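Local structure of acinetobacter secreted protease CpaA (Acinetobacter nosocomialis M2, 6O38) at residues Lys427-Leu433 with Tyr460-Gly466. The protein is a secreted zinc metalloprotease, probably a substrate of the type II secretion system, that forms a complex with its chaperone CpaB. Coordinates in Å, arbitrary orientation, origin at the centre of the assembly. Numbering follows the deposited sequence.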
ATOM      1  N   LYS A 427      34.074   5.414   6.035  1.00 73.18           N
ATOM      2  CA  LYS A 427      33.764   6.807   5.738  1.00 74.10           C
ATOM      3  C   LYS A 427      34.442   7.201   4.431  1.00 73.88           C
ATOM      4  O   LYS A 427      35.675   7.213   4.347  1.00 75.58           O
ATOM      5  CB  LYS A 427      34.221   7.718   6.878  1.00 77.49           C
ATOM      6  CG  LYS A 427      34.328   9.192   6.510  1.00 79.16           C
ATOM      7  CD  LYS A 427      33.015   9.924   6.720  1.00 78.63           C
ATOM      8  CE  LYS A 427      33.177  11.418   6.482  1.00 80.74           C
ATOM      9  NZ  LYS A 427      33.133  11.764   5.035  1.00 79.29           N
ATOM     10  N   ILE A 428      33.642   7.508   3.420  1.00 72.04           N
ATOM     11  CA  ILE A 428      34.201   8.001   2.156  1.00 72.04           C
ATOM     12  C   ILE A 428      34.745   9.409   2.370  1.00 75.01           C
ATOM     13  O   ILE A 428      34.022  10.273   2.900  1.00 75.83           O
ATOM     14  CB  ILE A 428      33.137   7.981   1.058  1.00 69.36           C
ATOM     15  CG1 ILE A 428      32.582   6.567   0.875  1.00 66.76           C
ATOM     16  CG2 ILE A 428      33.712   8.504  -0.251  1.00 69.55           C
ATOM     17  CD1 ILE A 428      31.598   6.441  -0.270  1.00 65.06           C
ATOM     18  N   PRO A 429      35.993   9.694   1.992  1.00 76.73           N
ATOM     19  CA  PRO A 429      36.543  11.035   2.238  1.00 79.84           C
ATOM     20  C   PRO A 429      35.869  12.092   1.379  1.00 79.51           C
ATOM     21  O   PRO A 429      36.132  12.188   0.176  1.00 78.82           O
ATOM     22  CB  PRO A 429      38.027  10.883   1.881  1.00 81.53           C
ATOM     23  CG  PRO A 429      38.290   9.406   1.885  1.00 79.75           C
ATOM     24  CD  PRO A 429      37.006   8.767   1.465  1.00 76.36           C
ATOM     25  N   ALA A 430      35.010  12.898   1.999  1.00 80.17           N
ATOM     26  CA  ALA A 430      34.237  13.915   1.299  1.00 79.93           C
ATOM     27  C   ALA A 430      33.550  14.798   2.328  1.00 81.52           C
ATOM     28  O   ALA A 430      33.036  14.300   3.332  1.00 81.11           O
ATOM     29  CB  ALA A 430      33.196  13.287   0.365  1.00 76.46           C
ATOM     30  N   ALA A 431      33.540  16.105   2.067  1.00 83.47           N
ATOM     31  CA  ALA A 431      32.828  17.033   2.934  1.00 85.06           C
ATOM     32  C   ALA A 431      31.321  17.002   2.717  1.00 82.65           C
ATOM     33  O   ALA A 431      30.571  17.395   3.616  1.00 83.38           O
ATOM     34  CB  ALA A 431      33.348  18.455   2.723  1.00 88.17           C
ATOM     35  N   THR A 432      30.863  16.548   1.549  1.00 80.80           N
ATOM     36  CA  THR A 432      29.446  16.521   1.213  1.00 78.54           C
ATOM     37  C   THR A 432      29.076  15.177   0.601  1.00 75.16           C
ATOM     38  O   THR A 432      29.932  14.424   0.128  1.00 74.54           O
ATOM     39  CB  THR A 432      29.069  17.640   0.225  1.00 79.05           C
ATOM     40  OG1 THR A 432      29.752  17.431  -1.019  1.00 78.38           O
ATOM     41  CG2 THR A 432      29.441  19.007   0.783  1.00 82.58           C
ATOM     42  N   LEU A 433      27.772  14.885   0.618  1.00 76.82           N
ATOM     43  CA  LEU A 433      27.278  13.661  -0.005  1.00 73.73           C
ATOM     44  C   LEU A 433      27.454  13.727  -1.518  1.00 73.25           C
ATOM     45  O   LEU A 433      27.726  12.711  -2.169  1.00 71.97           O
ATOM     46  CB  LEU A 433      25.816  13.438   0.367  1.00 72.37           C
ATOM     47  CG  LEU A 433      25.284  12.009   0.215  1.00 70.08           C
ATOM     48  CD1 LEU A 433      26.089  11.025   1.072  1.00 70.08           C
ATOM     49  CD2 LEU A 433      23.803  11.934   0.564  1.00 68.95           C
ATOM     50  N   TYR A 460      25.879   3.761  -0.494  1.00 58.56           N
ATOM     51  CA  TYR A 460      26.541   4.394   0.637  1.00 60.27           C
ATOM     52  C   TYR A 460      25.518   5.094   1.519  1.00 60.59           C
ATOM     53  O   TYR A 460      24.667   5.839   1.021  1.00 60.33           O
ATOM     54  CB  TYR A 460      27.599   5.390   0.156  1.00 61.87           C
ATOM     55  CG  TYR A 460      28.291   6.148   1.266  1.00 63.84           C
ATOM     56  CD1 TYR A 460      29.132   5.497   2.158  1.00 64.48           C
ATOM     57  CD2 TYR A 460      28.112   7.517   1.415  1.00 65.16           C
ATOM     58  CE1 TYR A 460      29.770   6.187   3.172  1.00 66.43           C
ATOM     59  CE2 TYR A 460      28.745   8.215   2.424  1.00 67.10           C
ATOM     60  CZ  TYR A 460      29.573   7.545   3.300  1.00 68.05           C
ATOM     61  OH  TYR A 460      30.207   8.238   4.307  1.00 70.95           O
ATOM     62  N   GLN A 461      25.603   4.850   2.825  1.00 63.97           N
ATOM     63  CA  GLN A 461      24.755   5.495   3.821  1.00 64.61           C
ATOM     64  C   GLN A 461      25.653   6.334   4.723  1.00 66.83           C
ATOM     65  O   GLN A 461      26.411   5.787   5.532  1.00 67.72           O
ATOM     66  CB  GLN A 461      23.972   4.457   4.625  1.00 63.66           C
ATOM     67  CG  GLN A 461      23.240   5.009   5.835  1.00 64.62           C
ATOM     68  CD  GLN A 461      22.368   3.966   6.508  1.00 63.66           C
ATOM     69  OE1 GLN A 461      21.180   3.847   6.210  1.00 62.51           O
ATOM     70  NE2 GLN A 461      22.959   3.198   7.418  1.00 64.22           N
ATOM     71  N   GLY A 462      25.569   7.658   4.585  1.00 67.09           N
ATOM     72  CA  GLY A 462      26.466   8.562   5.277  1.00 70.00           C
ATOM     73  C   GLY A 462      25.709   9.616   6.069  1.00 71.61           C
ATOM     74  O   GLY A 462      24.477   9.656   6.075  1.00 70.38           O
ATOM     75  N   ASN A 463      26.486  10.461   6.747  1.00 71.26           N
ATOM     76  CA  ASN A 463      25.946  11.550   7.552  1.00 73.33           C
ATOM     77  C   ASN A 463      26.438  12.915   7.080  1.00 75.26           C
ATOM     78  O   ASN A 463      26.199  13.921   7.759  1.00 77.51           O
ATOM     79  CB  ASN A 463      26.296  11.338   9.030  1.00 75.57           C
ATOM     80  CG  ASN A 463      25.457  12.195   9.962  1.00 77.32           C
ATOM     81  OD1 ASN A 463      24.257  12.369   9.752  1.00 75.97           O
ATOM     82  ND2 ASN A 463      26.090  12.739  10.996  1.00 80.48           N
ATOM     83  N   GLU A 464      27.120  12.973   5.940  1.00 75.52           N
ATOM     84  CA  GLU A 464      27.576  14.244   5.404  1.00 77.36           C
ATOM     85  C   GLU A 464      26.389  15.055   4.884  1.00 76.63           C
ATOM     86  O   GLU A 464      25.392  14.491   4.427  1.00 74.03           O
ATOM     87  CB  GLU A 464      28.586  14.023   4.280  1.00 76.82           C
ATOM     88  CG  GLU A 464      29.792  13.164   4.660  1.00 77.44           C
ATOM     89  CD  GLU A 464      29.486  11.674   4.656  1.00 74.76           C
ATOM     90  OE1 GLU A 464      28.449  11.283   4.080  1.00 72.20           O
ATOM     91  OE2 GLU A 464      30.279  10.895   5.225  1.00 75.33           O
ATOM     92  N   PRO A 465      26.468  16.384   4.947  1.00 78.91           N
ATOM     93  CA  PRO A 465      25.383  17.203   4.387  1.00 78.39           C
ATOM     94  C   PRO A 465      25.409  17.191   2.865  1.00 76.61           C
ATOM     95  O   PRO A 465      26.466  17.342   2.247  1.00 77.39           O
ATOM     96  CB  PRO A 465      25.669  18.600   4.948  1.00 81.88           C
ATOM     97  CG  PRO A 465      27.146  18.604   5.193  1.00 83.94           C
ATOM     98  CD  PRO A 465      27.492  17.202   5.618  1.00 82.40           C
ATOM     99  N   GLY A 466      24.230  17.018   2.266  1.00 79.67           N
ATOM    100  CA  GLY A 466      24.107  17.110   0.823  1.00 78.51           C
ATOM    101  C   GLY A 466      24.064  18.544   0.320  1.00 80.78           C
ATOM    102  O   GLY A 466      23.712  19.481   1.041  1.00 82.83           O
TER
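Lys427 starts out with its CA-to-CB bond pointing away from 460-466, but the side chain curls back. Lys427 NZ forms a salt bridge with Glu464 OE2 at 3.0 Å. Lys427 NZ also donates to Ile428 O (2.8 Å) and Ala430 O (3.1 Å), so the ammonium group ties the bend of its own loop together. Glu464 OE2 also accepts from Tyr460 OH at 2.8 Å, which gives this buried carboxylate two donors. Ile428 lays CD1 over one face of the Tyr460 ring, a CH-pi contact 3.7 Å from the centroid. The loop links strand 416-425 to helix 433-439 in the reprolysin-like metallopeptidase domain. Here it packs against Tyr460 of strand 457-462, whose backbone pairs on both sides within the sheet, and against the loop that follows this strand. Thr432 is the N-cap of helix 433-439, with OG1 bonded to the backbone N of Glu435. Leu433 N donates to Pro465 O at 3.2 Å, while Leu433 CD1 lies at the edge of the Tyr460 ring, 4.1 Å from Tyr460 CD2.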